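Local coordinates for protein dihydrodipicolinate synthase (Rhodopseudomonas palustris, PDB 3DZ1) that probably acts as a lyase of the DapA family, with the 4-hydroxy-tetrahydrodipicolinate synthase activity of lysine biosynthesis, at residues Pro19-Ser30 with Leu274-Lys282. Sequence-based numbering, arbitrary orientation.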
loop_
_atom_site.group_PDB
_atom_site.type_symbol
_atom_site.label_atom_id
_atom_site.label_comp_id
_atom_site.label_asym_id
_atom_site.label_seq_id
_atom_site.Cartn_x
_atom_site.Cartn_y
_atom_site.Cartn_z
ATOM N N PRO A 19 17.445 -25.912 0.634
ATOM C CA PRO A 19 17.027 -27.189 1.225
ATOM C C PRO A 19 17.190 -27.236 2.741
ATOM O O PRO A 19 18.271 -26.962 3.256
ATOM C CB PRO A 19 17.939 -28.210 0.535
ATOM C CG PRO A 19 18.331 -27.539 -0.741
ATOM C CD PRO A 19 18.566 -26.122 -0.296
ATOM N N PHE A 20 16.116 -27.587 3.441
ATOM C CA PHE A 20 16.136 -27.697 4.899
ATOM C C PHE A 20 15.635 -29.068 5.334
ATOM O O PHE A 20 14.877 -29.727 4.618
ATOM C CB PHE A 20 15.199 -26.678 5.560
ATOM C CG PHE A 20 15.580 -25.247 5.348
ATOM C CD1 PHE A 20 16.796 -24.756 5.810
ATOM C CD2 PHE A 20 14.695 -24.373 4.726
ATOM C CE1 PHE A 20 17.120 -23.411 5.660
ATOM C CE2 PHE A 20 15.011 -23.030 4.571
ATOM C CZ PHE A 20 16.226 -22.548 5.040
ATOM N N HIS A 21 16.063 -29.492 6.515
ATOM C CA HIS A 21 15.577 -30.736 7.080
ATOM C C HIS A 21 14.438 -30.245 7.973
ATOM O O HIS A 21 14.210 -29.041 8.077
ATOM C CB HIS A 21 16.666 -31.431 7.901
ATOM C CG HIS A 21 17.736 -32.063 7.067
ATOM N ND1 HIS A 21 17.469 -33.037 6.128
ATOM C CD2 HIS A 21 19.076 -31.867 7.033
ATOM C CE1 HIS A 21 18.598 -33.416 5.555
ATOM N NE2 HIS A 21 19.588 -32.722 6.087
ATOM N N ASP A 22 13.726 -31.156 8.618
ATOM C CA ASP A 22 12.602 -30.768 9.464
ATOM C C ASP A 22 12.964 -29.883 10.662
ATOM O O ASP A 22 12.173 -29.031 11.073
ATOM C CB ASP A 22 11.880 -32.030 9.920
ATOM C CG ASP A 22 11.489 -32.917 8.749
ATOM O OD1 ASP A 22 10.516 -32.577 8.039
ATOM O OD2 ASP A 22 12.170 -33.941 8.529
ATOM N N ASP A 23 14.158 -30.072 11.215
ATOM C CA ASP A 23 14.595 -29.268 12.351
ATOM C C ASP A 23 14.965 -27.855 11.892
ATOM O O ASP A 23 15.266 -26.979 12.708
ATOM C CB ASP A 23 15.798 -29.927 13.034
ATOM C CG ASP A 23 16.897 -30.290 12.054
ATOM O OD1 ASP A 23 17.211 -29.457 11.183
ATOM O OD2 ASP A 23 17.457 -31.404 12.157
ATOM N N GLY A 24 14.943 -27.640 10.578
ATOM C CA GLY A 24 15.268 -26.333 10.037
ATOM C C GLY A 24 16.722 -26.137 9.653
ATOM O O GLY A 24 17.096 -25.067 9.165
ATOM N N LYS A 25 17.553 -27.152 9.865
ATOM C CA LYS A 25 18.964 -27.033 9.516
ATOM C C LYS A 25 19.152 -27.205 8.018
ATOM O O LYS A 25 18.441 -27.981 7.370
ATOM C CB LYS A 25 19.811 -28.074 10.258
ATOM C CG LYS A 25 19.641 -29.472 9.731
ATOM C CD LYS A 25 20.300 -30.486 10.628
ATOM C CE LYS A 25 19.951 -31.876 10.155
ATOM N NZ LYS A 25 20.520 -32.918 11.028
ATOM N N ILE A 26 20.116 -26.470 7.479
ATOM C CA ILE A 26 20.420 -26.519 6.057
ATOM C C ILE A 26 20.838 -27.926 5.631
ATOM O O ILE A 26 21.669 -28.565 6.283
ATOM C CB ILE A 26 21.538 -25.515 5.724
ATOM C CG1 ILE A 26 21.108 -24.111 6.164
ATOM C CG2 ILE A 26 21.844 -25.544 4.235
ATOM C CD1 ILE A 26 22.207 -23.080 6.109
ATOM N N ASP A 27 20.250 -28.404 4.538
ATOM C CA ASP A 27 20.538 -29.732 4.012
ATOM C C ASP A 27 21.527 -29.604 2.852
ATOM O O ASP A 27 21.121 -29.433 1.706
ATOM C CB ASP A 27 19.229 -30.376 3.539
ATOM C CG ASP A 27 19.430 -31.737 2.892
ATOM O OD1 ASP A 27 20.587 -32.195 2.776
ATOM O OD2 ASP A 27 18.415 -32.348 2.493
ATOM N N ASP A 28 22.822 -29.694 3.158
ATOM C CA ASP A 28 23.877 -29.561 2.151
ATOM C C ASP A 28 23.910 -30.654 1.092
ATOM O O ASP A 28 24.287 -30.405 -0.056
ATOM C CB ASP A 28 25.246 -29.474 2.830
ATOM C CG ASP A 28 25.447 -28.164 3.562
ATOM O OD1 ASP A 28 25.278 -27.100 2.932
ATOM O OD2 ASP A 28 25.776 -28.197 4.765
ATOM N N VAL A 29 23.531 -31.866 1.479
ATOM C CA VAL A 29 23.508 -32.981 0.548
ATOM C C VAL A 29 22.536 -32.660 -0.588
ATOM O O VAL A 29 22.820 -32.922 -1.758
ATOM C CB VAL A 29 23.052 -34.276 1.254
ATOM C CG1 VAL A 29 23.053 -35.433 0.278
ATOM C CG2 VAL A 29 23.969 -34.572 2.432
ATOM N N SER A 30 21.388 -32.092 -0.229
ATOM C CA SER A 30 20.367 -31.729 -1.209
ATOM C C SER A 30 20.797 -30.544 -2.066
ATOM O O SER A 30 20.410 -30.444 -3.231
ATOM C CB SER A 30 19.045 -31.421 -0.507
ATOM O OG SER A 30 18.425 -32.621 -0.074
ATOM N N LEU A 274 15.039 -34.962 -5.305
ATOM C CA LEU A 274 16.075 -33.936 -5.235
ATOM C C LEU A 274 16.252 -33.378 -3.825
ATOM O O LEU A 274 17.353 -32.986 -3.442
ATOM C CB LEU A 274 15.754 -32.803 -6.219
ATOM C CG LEU A 274 15.616 -33.270 -7.674
ATOM C CD1 LEU A 274 15.164 -32.120 -8.555
ATOM C CD2 LEU A 274 16.945 -33.835 -8.154
ATOM N N LEU A 275 15.168 -33.332 -3.059
ATOM C CA LEU A 275 15.237 -32.848 -1.682
ATOM C C LEU A 275 14.944 -34.010 -0.733
ATOM O O LEU A 275 14.099 -34.854 -1.032
ATOM C CB LEU A 275 14.209 -31.734 -1.435
ATOM C CG LEU A 275 14.342 -30.409 -2.190
ATOM C CD1 LEU A 275 13.257 -29.440 -1.712
ATOM C CD2 LEU A 275 15.717 -29.818 -1.952
ATOM N N SER A 276 15.650 -34.056 0.396
ATOM C CA SER A 276 15.435 -35.096 1.401
ATOM C C SER A 276 14.153 -34.764 2.148
ATOM O O SER A 276 13.383 -35.653 2.519
ATOM C CB SER A 276 16.591 -35.136 2.408
ATOM O OG SER A 276 17.783 -35.593 1.806
ATOM N N SER A 277 13.942 -33.470 2.373
ATOM C CA SER A 277 12.762 -32.977 3.067
ATOM C C SER A 277 12.194 -31.759 2.350
ATOM O O SER A 277 12.933 -30.988 1.737
ATOM C CB SER A 277 13.112 -32.591 4.506
ATOM O OG SER A 277 12.023 -31.924 5.124
ATOM N N SER A 278 10.879 -31.594 2.438
ATOM C CA SER A 278 10.190 -30.473 1.808
ATOM C C SER A 278 10.019 -29.333 2.806
ATOM O O SER A 278 9.335 -28.352 2.535
ATOM C CB SER A 278 8.815 -30.920 1.311
ATOM O OG SER A 278 8.031 -31.415 2.385
ATOM N N ALA A 279 10.661 -29.467 3.958
ATOM C CA ALA A 279 10.571 -28.472 5.021
ATOM C C ALA A 279 11.023 -27.055 4.668
ATOM O O ALA A 279 11.931 -26.849 3.859
ATOM C CB ALA A 279 11.352 -28.964 6.240
ATOM N N GLN A 280 10.354 -26.088 5.289
ATOM C CA GLN A 280 10.669 -24.671 5.145
ATOM C C GLN A 280 10.878 -24.201 6.577
ATOM O O GLN A 280 10.505 -24.900 7.520
ATOM C CB GLN A 280 9.494 -23.881 4.576
ATOM C CG GLN A 280 8.846 -24.447 3.344
ATOM C CD GLN A 280 7.568 -23.714 3.000
ATOM O OE1 GLN A 280 6.716 -24.237 2.288
ATOM N NE2 GLN A 280 7.431 -22.490 3.502
ATOM N N ARG A 281 11.469 -23.027 6.748
ATOM C CA ARG A 281 11.660 -22.485 8.083
ATOM C C ARG A 281 10.469 -21.578 8.371
ATOM O O ARG A 281 9.808 -21.108 7.446
ATOM C CB ARG A 281 12.953 -21.676 8.155
ATOM C CG ARG A 281 14.211 -22.512 8.204
ATOM C CD ARG A 281 15.400 -21.644 8.567
ATOM N NE ARG A 281 16.599 -22.430 8.820
ATOM C CZ ARG A 281 17.761 -21.910 9.196
ATOM N NH1 ARG A 281 17.876 -20.601 9.361
ATOM N NH2 ARG A 281 18.804 -22.699 9.407
ATOM N N LYS A 282 10.182 -21.342 9.647
ATOM C CA LYS A 282 9.068 -20.473 10.014
ATOM C C LYS A 282 9.441 -19.038 9.642
ATOM O O LYS A 282 10.593 -18.640 9.788
ATOM C CB LYS A 282 8.802 -20.545 11.519
ATOM C CG LYS A 282 8.416 -21.919 12.042
ATOM C CD LYS A 282 8.082 -21.847 13.529
ATOM C CE LYS A 282 7.781 -23.221 14.108
ATOM N NZ LYS A 282 8.973 -24.117 14.057
HETATM O O HOH W 1 13.571 -28.241 2.137
HETATM O O HOH W 2 11.019 -34.738 5.997
HETATM O O HOH W 3 15.755 -31.331 2.064
HETATM O O HOH W 4 20.068 -34.930 2.478
#
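Arg281 lays its aliphatic stem over one face of the Phe20 ring, CG sitting 3.7 Å from the ring centroid and only 11° off the ring normal, a CH-pi contact. Because the chain runs extended from CG to NE, CD passes on above CZ and CE1 and the guanidinium arrives beyond the ring, its plane turned 20° from that of the phenyl. There NE and NH2 grip one atom side-on, the carbonyl oxygen of Gly24: NE reaches Gly24 O at 2.7 Å in the carbonyl plane, while NH2, at 2.9 Å from Gly24 O, comes in tilted from it. NH2 also forms a salt bridge with Glu62. Replacing Arg281 by an alanine is likely to uncover that face of Phe20 and leave Gly24 O without both donors and Glu62 without this cation. Gly24 closes a type I turn that begins at His21, and its positive phi suits a residue lacking a side chain. In this TIM barrel the turn belongs to the link from strand 11-15 to helix 28-40, and residues 274-282, between helices 260-271 and 289-301, run along it. Small residues allow the close approach: Ala279 CB lies 3.4 Å from His21 O, and Ser277 CB meets the carbonyl of Phe20. Ser277 swings OG to the side opposite its own nitrogen (chi1 171°), where it accepts from Ala279 N in an ST turn. Asp27, the N-cap of helix 28-40, takes Ser30 N on OD1; Ser30 OG donates to Asp27 OD2 at 2.6 Å, which leaves Ser30 OG to accept from Ser276 N at 3.2 Å. A water accepts from Phe20 N at 2.9 Å and lies within donating distance of Ser277 O and Ala279 O, while Pro19 CG rests 3.7 Å from Leu275 CD2.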